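Local coordinates for protein alpha-11 giardin (Giardia intestinalis, PDB 2II2) that binds calcium and, as an annexin, probably associates with acidic phospholipid membranes in a calcium-dependent way, with a likely role in the parasite's cytoskeleton and attachment, at residues 161-166 with 179-184; 173-178 with 211-216. All coordinates share one frame; numbering follows the deposited sequence.

In the fold
Past the first ten helices of the chain, helix 156-169 leads through a short connection into helix 175-184. Contact 1 (161-166 with 179-184) closes this loop, with 12 residues between its segments. Contact 2 starts inside it, at 173-178, the beginning of helix 175-184, and reaches forward over 32 mostly helical residues to 211-216, where helix 205-212 ends and helix 216-230 begins. The two contacts therefore cross along the chain rather than nest. Their centres lie about 10 Å apart, and they touch through Asn166, whose OD1 pairs with the backbone N of Asp174. Together they tie helix 175-184 to helix 156-169 and to the turn between helices 205-212 and 216-230 of the all-helical annexin fold.

Contact 1 of 2, residues 161-166 with 179-184; sequences EVLKHN and VRLIIT
Val162 and Leu163 on helix 156-169 both meet Leu181 on helix 175-184, joining two consecutive helices of the all-helical annexin fold by a small apolar contact. No hydrogen bond crosses it, and the two segments bury 156 Å² between them. Both methyls of Leu181 take part. CD1 comes alongside the valine, 3.7 Å from Val162 CG1, and also lies 4.3 Å from Leu163 CD2; Leu181 CD2 approaches Leu163 CD1 at 4.2 Å. The valine torsion explains its part: CG1 stands anti to the backbone N (chi1 169°), which sets this branch, rather than CG2, against the leucine. The Val162 and Leu181 side chains run past each other in opposite directions. Leu163 also packs on Ile193 and Phe197 of helix 187-201, which extends the apolar layer to a third helix.

The polar bonds stay within each helix or turn to other parts of the chain. Arg180 forms salt bridges with Glu176 and Glu148, and the carbonyl of Ile182 accepts from Asn229 ND2 on helix 216-230. Thr184 OG1 bonds back to Arg180 O at 2.7 Å; the same oxygen accepts Thr184 N from the other face of its carbonyl plane. A similar double grip holds Val162 O: Asn166 N reaches it at 3.0 Å and Asn166 ND2 at 2.9 Å. The two donors approach from opposite faces, with ND2 lying 36° out of the carbonyl plane.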
# COMPACT_ATOMS: atom_id res chain seq x y z
N GLU A 161 -9.71 -13.55 23.15
CA GLU A 161 -10.04 -12.82 24.35
C GLU A 161 -9.11 -11.61 24.56
O GLU A 161 -9.56 -10.57 25.00
CB GLU A 161 -10.03 -13.75 25.57
CG GLU A 161 -11.24 -14.66 25.68
CD GLU A 161 -12.53 -13.97 26.13
OE1 GLU A 161 -12.56 -12.74 26.37
OE2 GLU A 161 -13.53 -14.70 26.24
N VAL A 162 -7.83 -11.74 24.21
CA VAL A 162 -6.88 -10.63 24.32
C VAL A 162 -7.37 -9.49 23.40
O VAL A 162 -7.38 -8.30 23.79
CB VAL A 162 -5.43 -11.05 23.94
CG1 VAL A 162 -4.51 -9.82 23.78
CG2 VAL A 162 -4.88 -12.01 24.97
N LEU A 163 -7.79 -9.83 22.18
CA LEU A 163 -8.33 -8.81 21.30
C LEU A 163 -9.62 -8.19 21.84
O LEU A 163 -9.79 -6.98 21.78
CB LEU A 163 -8.57 -9.34 19.89
CG LEU A 163 -7.30 -9.70 19.12
CD1 LEU A 163 -7.65 -10.25 17.75
CD2 LEU A 163 -6.37 -8.48 18.97
N LYS A 164 -10.55 -9.00 22.35
CA LYS A 164 -11.77 -8.43 22.90
C LYS A 164 -11.43 -7.52 24.07
O LYS A 164 -11.95 -6.40 24.18
CB LYS A 164 -12.73 -9.54 23.37
CG LYS A 164 -13.96 -9.05 24.15
CD LYS A 164 -14.86 -10.23 24.50
CE LYS A 164 -16.12 -9.79 25.22
NZ LYS A 164 -15.82 -9.39 26.60
N HIS A 165 -10.56 -7.98 24.95
CA HIS A 165 -10.25 -7.19 26.13
C HIS A 165 -9.65 -5.83 25.77
O HIS A 165 -10.07 -4.80 26.29
CB HIS A 165 -9.29 -7.94 27.03
CG HIS A 165 -8.98 -7.19 28.28
ND1 HIS A 165 -9.90 -7.05 29.29
CD2 HIS A 165 -7.88 -6.50 28.65
CE1 HIS A 165 -9.37 -6.31 30.25
NE2 HIS A 165 -8.15 -5.97 29.89
N ASN A 166 -8.67 -5.86 24.89
CA ASN A 166 -7.98 -4.63 24.54
C ASN A 166 -8.78 -3.73 23.63
O ASN A 166 -8.79 -2.51 23.85
CB ASN A 166 -6.64 -4.94 23.90
CG ASN A 166 -5.59 -5.34 24.92
OD1 ASN A 166 -5.08 -4.49 25.66
ND2 ASN A 166 -5.28 -6.64 24.99
N VAL A 179 -0.64 -5.18 18.67
CA VAL A 179 0.16 -5.23 17.48
C VAL A 179 0.95 -6.54 17.44
O VAL A 179 0.99 -7.22 16.40
CB VAL A 179 1.10 -4.01 17.39
CG1 VAL A 179 2.07 -4.19 16.24
CG2 VAL A 179 0.29 -2.76 17.19
N ARG A 180 1.59 -6.91 18.54
CA ARG A 180 2.39 -8.12 18.56
C ARG A 180 1.53 -9.32 18.22
O ARG A 180 1.95 -10.17 17.42
CB ARG A 180 3.04 -8.30 19.92
CG ARG A 180 3.91 -9.49 20.04
CD ARG A 180 4.62 -9.46 21.38
NE ARG A 180 5.37 -8.21 21.59
CZ ARG A 180 6.59 -7.97 21.11
NH1 ARG A 180 7.23 -8.87 20.37
NH2 ARG A 180 7.17 -6.82 21.36
N LEU A 181 0.34 -9.39 18.84
CA LEU A 181 -0.55 -10.53 18.55
C LEU A 181 -0.84 -10.66 17.06
O LEU A 181 -0.66 -11.75 16.47
CB LEU A 181 -1.83 -10.42 19.36
CG LEU A 181 -2.81 -11.60 19.35
CD1 LEU A 181 -3.70 -11.50 20.57
CD2 LEU A 181 -3.67 -11.64 18.09
N ILE A 182 -1.24 -9.55 16.46
CA ILE A 182 -1.61 -9.59 15.05
C ILE A 182 -0.41 -9.89 14.15
O ILE A 182 -0.46 -10.78 13.29
CB ILE A 182 -2.28 -8.27 14.63
CG1 ILE A 182 -3.61 -8.08 15.36
CG2 ILE A 182 -2.54 -8.25 13.15
CD1 ILE A 182 -4.19 -6.69 15.24
N ILE A 183 0.68 -9.15 14.36
CA ILE A 183 1.85 -9.26 13.49
C ILE A 183 2.55 -10.63 13.55
O ILE A 183 3.17 -11.04 12.55
CB ILE A 183 2.90 -8.13 13.79
CG1 ILE A 183 2.37 -6.75 13.40
CG2 ILE A 183 4.30 -8.47 13.23
CD1 ILE A 183 2.31 -6.53 11.93
N THR A 184 2.46 -11.31 14.69
CA THR A 184 3.13 -12.59 14.84
C THR A 184 2.22 -13.79 14.61
O THR A 184 2.68 -14.92 14.75
CB THR A 184 3.80 -12.75 16.23
OG1 THR A 184 2.79 -12.76 17.25
CG2 THR A 184 4.81 -11.65 16.52

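Contact 2 of 2, residues 173-178 with 211-216; sequences PDHEAV and TRYADK
Tyr213 OH and His175 ND1 form a hydrogen bond of 2.7 Å, and either atom could be the donor. The phenol oxygen lies near the plane of the imidazole, at its edge, and ND1 in turn lies at the edge of the tyrosine ring. The rings meet rim to rim, with planes at 59° and centroids 5.3 Å apart, so this is not a stack. Tyr213 CE2 also comes 3.3 Å from His175 ND1. Over the centre of one imidazole face sits the backbone oxygen Pro173 O, 3.6 Å above the plane, while Pro173 CB packs against the tyrosine hydroxyl, 3.5 Å from OH.

Both segments hold helix ends of the annexin fold. Asp174 is the N-cap of helix 175-184: its OD1 accepts from Ala177 N at 3.1 Å, met from well above the carboxylate plane. Tyr213 is where the chain leaves helix 205-212, and Asp215 then caps helix 216-230 through OD2 and the backbone N of Asn218. Tyr213 packs on this last helix too, against Ala219 and Leu222, and on Leu167 of helix 156-169.

The remaining contact is made by Arg212, whose chain bends at chi2 (64°) and again at chi3 (81°) to run across the proline ring. Arg212 CD lies 3.5 Å from Pro173 CG, and the flat guanidinium then passes the ring with Pro173 CD over one face, offset toward the rim. The polar end of Arg212 is held by backbone oxygens that precede the proline: NE donates to Leu167 O and NH2 to Ala170 O.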
# COMPACT_ATOMS: atom_id res chain seq x y z
N PRO A 173 -6.30 0.37 25.40
CA PRO A 173 -5.66 -0.83 24.88
C PRO A 173 -4.18 -0.88 25.22
O PRO A 173 -3.53 0.16 25.32
CB PRO A 173 -5.82 -0.71 23.36
CG PRO A 173 -6.82 0.30 23.14
CD PRO A 173 -6.72 1.26 24.31
N ASP A 174 -3.65 -2.09 25.38
CA ASP A 174 -2.20 -2.32 25.40
C ASP A 174 -1.79 -2.39 23.93
O ASP A 174 -1.90 -3.45 23.30
CB ASP A 174 -1.89 -3.62 26.15
CG ASP A 174 -0.41 -3.96 26.20
OD1 ASP A 174 0.38 -3.41 25.42
OD2 ASP A 174 -0.02 -4.80 27.06
N HIS A 175 -1.38 -1.26 23.38
CA HIS A 175 -1.12 -1.19 21.93
C HIS A 175 -0.08 -2.20 21.48
O HIS A 175 -0.24 -2.87 20.45
CB HIS A 175 -0.74 0.22 21.51
CG HIS A 175 -1.71 1.24 21.98
ND1 HIS A 175 -3.02 1.25 21.58
CD2 HIS A 175 -1.59 2.23 22.91
CE1 HIS A 175 -3.67 2.22 22.20
NE2 HIS A 175 -2.81 2.84 23.01
N GLU A 176 1.00 -2.30 22.25
CA GLU A 176 2.07 -3.23 21.89
C GLU A 176 1.56 -4.67 21.86
O GLU A 176 1.84 -5.40 20.92
CB GLU A 176 3.24 -3.11 22.84
CG GLU A 176 4.34 -4.12 22.54
CD GLU A 176 5.58 -3.94 23.40
OE1 GLU A 176 5.61 -3.03 24.25
OE2 GLU A 176 6.51 -4.74 23.22
N ALA A 177 0.77 -5.06 22.86
CA ALA A 177 0.25 -6.43 22.91
C ALA A 177 -0.65 -6.71 21.70
O ALA A 177 -0.62 -7.81 21.14
CB ALA A 177 -0.48 -6.69 24.23
N VAL A 178 -1.48 -5.73 21.31
CA VAL A 178 -2.38 -5.94 20.18
C VAL A 178 -1.59 -6.09 18.90
O VAL A 178 -1.85 -7.00 18.12
CB VAL A 178 -3.40 -4.78 20.09
CG1 VAL A 178 -4.18 -4.86 18.77
CG2 VAL A 178 -4.34 -4.83 21.27
N THR A 211 -13.76 1.54 16.01
CA THR A 211 -14.44 2.18 17.13
C THR A 211 -13.46 2.64 18.20
O THR A 211 -13.60 3.75 18.77
CB THR A 211 -15.51 1.25 17.75
OG1 THR A 211 -16.56 1.09 16.78
CG2 THR A 211 -16.10 1.81 19.07
N ARG A 212 -12.46 1.80 18.47
CA ARG A 212 -11.51 2.08 19.55
C ARG A 212 -10.52 3.18 19.21
O ARG A 212 -10.18 4.00 20.04
CB ARG A 212 -10.72 0.82 19.90
CG ARG A 212 -9.55 1.09 20.84
CD ARG A 212 -9.99 1.59 22.20
NE ARG A 212 -10.38 0.45 22.99
CZ ARG A 212 -10.59 0.46 24.31
NH1 ARG A 212 -10.47 1.59 25.00
NH2 ARG A 212 -10.91 -0.69 24.92
N TYR A 213 -9.98 3.13 18.00
CA TYR A 213 -8.87 4.01 17.63
C TYR A 213 -9.37 5.21 16.87
O TYR A 213 -9.67 5.12 15.68
CB TYR A 213 -7.81 3.26 16.82
CG TYR A 213 -7.00 2.35 17.67
CD1 TYR A 213 -7.41 1.04 17.91
CD2 TYR A 213 -5.83 2.78 18.29
CE1 TYR A 213 -6.67 0.22 18.72
CE2 TYR A 213 -5.09 1.97 19.09
CZ TYR A 213 -5.51 0.67 19.30
OH TYR A 213 -4.77 -0.20 20.10
N ALA A 214 -9.50 6.33 17.57
CA ALA A 214 -10.01 7.56 16.97
C ALA A 214 -9.02 8.18 15.99
O ALA A 214 -9.43 8.89 15.05
CB ALA A 214 -10.41 8.57 18.04
N ASP A 215 -7.73 7.96 16.20
CA ASP A 215 -6.70 8.41 15.26
C ASP A 215 -6.77 7.50 14.03
O ASP A 215 -6.64 6.29 14.14
CB ASP A 215 -5.32 8.37 15.90
CG ASP A 215 -4.23 8.79 14.95
OD1 ASP A 215 -3.88 9.97 14.93
OD2 ASP A 215 -3.72 7.93 14.23
N LYS A 216 -6.98 8.11 12.88
CA LYS A 216 -7.26 7.38 11.66
C LYS A 216 -6.07 6.55 11.17
O LYS A 216 -6.26 5.44 10.66
CB LYS A 216 -7.69 8.36 10.58
CG LYS A 216 -9.03 9.06 10.83
CD LYS A 216 -9.36 10.01 9.70
CE LYS A 216 -10.81 10.54 9.77
NZ LYS A 216 -10.97 11.68 10.71